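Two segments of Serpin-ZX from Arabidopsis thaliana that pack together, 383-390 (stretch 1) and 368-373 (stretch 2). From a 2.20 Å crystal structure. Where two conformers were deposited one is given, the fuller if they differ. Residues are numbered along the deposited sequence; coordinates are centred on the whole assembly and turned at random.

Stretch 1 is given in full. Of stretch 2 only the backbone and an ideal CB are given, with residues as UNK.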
# COMPACT_ATOMS: atom_id res chain seq x y z
N LEU A 383 3.97 -0.01 3.18
CA LEU A 383 3.07 1.08 2.75
C LEU A 383 2.25 0.75 1.51
O LEU A 383 1.08 1.11 1.43
CB LEU A 383 3.84 2.37 2.45
CG LEU A 383 4.30 3.16 3.66
CD1 LEU A 383 5.47 2.41 4.34
CD2 LEU A 383 4.73 4.55 3.23
N PHE A 384 2.88 0.11 0.53
CA PHE A 384 2.23 -0.15 -0.76
C PHE A 384 2.62 -1.51 -1.29
O PHE A 384 3.77 -1.92 -1.16
CB PHE A 384 2.66 0.88 -1.82
CG PHE A 384 2.20 2.29 -1.55
CD1 PHE A 384 0.86 2.63 -1.67
CD2 PHE A 384 3.12 3.28 -1.22
CE1 PHE A 384 0.44 3.94 -1.44
CE2 PHE A 384 2.71 4.58 -0.99
CZ PHE A 384 1.36 4.91 -1.10
N ILE A 385 1.65 -2.18 -1.91
CA ILE A 385 1.90 -3.33 -2.77
C ILE A 385 1.26 -3.04 -4.12
O ILE A 385 0.18 -2.46 -4.19
CB ILE A 385 1.30 -4.63 -2.19
CG1 ILE A 385 1.83 -4.89 -0.79
CG2 ILE A 385 1.57 -5.83 -3.12
CD1 ILE A 385 1.18 -6.08 -0.10
N GLY A 386 1.91 -3.44 -5.21
CA GLY A 386 1.36 -3.17 -6.52
C GLY A 386 1.92 -4.08 -7.60
O GLY A 386 2.84 -4.88 -7.36
N GLN A 387 1.37 -3.96 -8.79
CA GLN A 387 1.91 -4.65 -9.95
C GLN A 387 1.95 -3.66 -11.10
O GLN A 387 1.00 -2.90 -11.30
CB GLN A 387 1.06 -5.85 -10.31
CG GLN A 387 -0.28 -5.56 -11.00
CD GLN A 387 -0.90 -6.83 -11.54
OE1 GLN A 387 -0.43 -7.93 -11.23
NE2 GLN A 387 -1.94 -6.70 -12.36
N VAL A 388 3.05 -3.67 -11.83
CA VAL A 388 3.19 -2.89 -13.06
C VAL A 388 3.09 -3.87 -14.21
O VAL A 388 4.00 -4.67 -14.43
CB VAL A 388 4.55 -2.14 -13.10
CG1 VAL A 388 4.67 -1.32 -14.37
CG2 VAL A 388 4.70 -1.24 -11.89
N VAL A 389 1.96 -3.84 -14.91
CA VAL A 389 1.74 -4.73 -16.05
C VAL A 389 1.75 -3.95 -17.35
O VAL A 389 1.83 -4.53 -18.42
CB VAL A 389 0.43 -5.55 -15.92
CG1 VAL A 389 0.54 -6.58 -14.79
CG2 VAL A 389 -0.78 -4.63 -15.73
N ASP A 390 1.66 -2.63 -17.25
CA ASP A 390 1.70 -1.76 -18.42
C ASP A 390 2.15 -0.36 -18.01
O ASP A 390 1.35 0.42 -17.50
CB ASP A 390 0.32 -1.70 -19.08
CG ASP A 390 0.23 -0.63 -20.16
OD1 ASP A 390 1.25 0.03 -20.47
OD2 ASP A 390 -0.88 -0.45 -20.69
N UNK A 368 9.22 -6.50 -18.50
CA UNK A 368 7.99 -7.28 -18.41
C UNK A 368 7.42 -7.12 -17.01
O UNK A 368 8.07 -6.53 -16.15
CB UNK A 368 8.24 -8.75 -18.74
N UNK A 369 6.18 -7.59 -16.78
CA UNK A 369 5.49 -7.33 -15.51
C UNK A 369 6.22 -7.82 -14.25
O UNK A 369 6.75 -8.92 -14.19
CB UNK A 369 4.11 -7.98 -15.56
N UNK A 370 6.20 -6.96 -13.24
CA UNK A 370 6.87 -7.21 -11.98
C UNK A 370 5.98 -6.75 -10.83
O UNK A 370 5.05 -5.96 -11.05
CB UNK A 370 8.23 -6.50 -11.94
N UNK A 371 6.25 -7.26 -9.63
CA UNK A 371 5.56 -6.79 -8.44
C UNK A 371 6.32 -5.64 -7.84
O UNK A 371 7.51 -5.46 -8.10
CB UNK A 371 5.39 -7.91 -7.42
N UNK A 372 5.61 -4.84 -7.04
CA UNK A 372 6.16 -3.68 -6.36
C UNK A 372 5.79 -3.75 -4.89
O UNK A 372 4.65 -4.09 -4.55
CB UNK A 372 5.66 -2.38 -6.99
N UNK A 373 6.73 -3.38 -4.03
CA UNK A 373 6.47 -3.26 -2.60
C UNK A 373 7.22 -2.05 -2.02
O UNK A 373 8.41 -1.87 -2.28
CB UNK A 373 6.88 -4.54 -1.87

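The two segments run antiparallel, and stretch 2 must be read against a ladder of backbone hydrogen bonds before any side chain is considered.

Position 368 lies before the strand. Its CA-to-CB bond points away, and nothing of stretch 1 lies within 5.5 Å of an ideal CB, so this contact sets almost no rule for it. The deposited residue is H368, whose imidazole nitrogens find their hydrogen bonds outside the two stretches.

At position 369 the CB points sideways, 3.5 Å from V388 O and 3.9 Å from V389 CG1, which favours something small or compact and apolar. The backbone nitrogen makes no hydrogen bond to stretch 1, and phi of -58° with psi of 137° suits proline, though alanine or valine would also be plausible. The residue is P369. Its CB rests 4.0 Å from V389 CG1, and its CA approaches V388 O at 3.2 Å in a CA-H...O contact.

Position 370 pairs with V388 through two backbone bonds: N to V388 O is weak at 3.4 Å, while V388 N reaches O of 370 at 3.1 Å. The ideal CB is 5.2 Å from V388 O, its nearest neighbour, so a short side chain would barely touch; a longer apolar or aromatic one could turn back over the valine. F370 does so with chi1 at 50° (p), laying a ring face over V388, with CZ 3.6 Å from V388 CB.

Position 371 is a non-hydrogen-bonded partner of Q387 and shares its face of the sheet. The ideal CB sits 4.0 Å from G386 O. Leucine, methionine or a longer polar chain could reach along this backbone toward Q387. L371 places CD2 3.5 Å from G386 O and 4.1 Å from Q387 CB.

Position 372 pairs with G386: its N donates to G386 O (2.8 Å), and its O accepts from G386 N (2.9 Å). G386 has no side chain on this face, leaving the ideal CB of 372 beside bare backbone, 3.8 Å from G386 O; V388 CG2, on the same face, is 5.1 Å from that ideal CB. Leucine, isoleucine and methionine are all reasonable. In the given conformer, L372 brings CD1 to 3.4 Å from V388 CG2, so V388 meets both this leucine and the F370 ring.

Position 373, opposite I385 in a non-hydrogen-bonded pair, has its ideal CB 4.1 Å from F384 O and 5.2 Å from I385 CG1. Extended angles (-142°/130°) and an apolar neighbour welcome a beta-branched residue, among others. V373 fits, with its CA 3.3 Å from F384 O.

Stretch 2, residues 368-373: HPFLLV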
# COMPACT_ATOMS: atom_id res chain seq x y z
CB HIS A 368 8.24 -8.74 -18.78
CG HIS A 368 9.37 -9.37 -18.02
ND1 HIS A 368 10.69 -9.10 -18.30
CD2 HIS A 368 9.37 -10.25 -16.99
CE1 HIS A 368 11.46 -9.79 -17.48
NE2 HIS A 368 10.69 -10.50 -16.68
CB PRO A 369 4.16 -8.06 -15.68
CG PRO A 369 3.91 -7.96 -17.15
CD PRO A 369 5.27 -8.18 -17.78
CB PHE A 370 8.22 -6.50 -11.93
CG PHE A 370 8.18 -5.03 -12.32
CD1 PHE A 370 8.32 -4.64 -13.64
CD2 PHE A 370 8.06 -4.04 -11.35
CE1 PHE A 370 8.31 -3.28 -14.01
CE2 PHE A 370 8.04 -2.68 -11.70
CZ PHE A 370 8.17 -2.30 -13.04
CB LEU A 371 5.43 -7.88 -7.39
CG LEU A 371 4.39 -8.96 -7.66
CD1 LEU A 371 4.47 -10.02 -6.58
CD2 LEU A 371 2.99 -8.33 -7.73
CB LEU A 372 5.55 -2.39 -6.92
CG LEU A 372 5.95 -1.90 -8.30
CD1 LEU A 372 5.24 -0.58 -8.58
CD2 LEU A 372 7.46 -1.73 -8.37
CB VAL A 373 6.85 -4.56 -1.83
CG1 VAL A 373 6.66 -4.37 -0.33
CG2 VAL A 373 6.03 -5.75 -2.33
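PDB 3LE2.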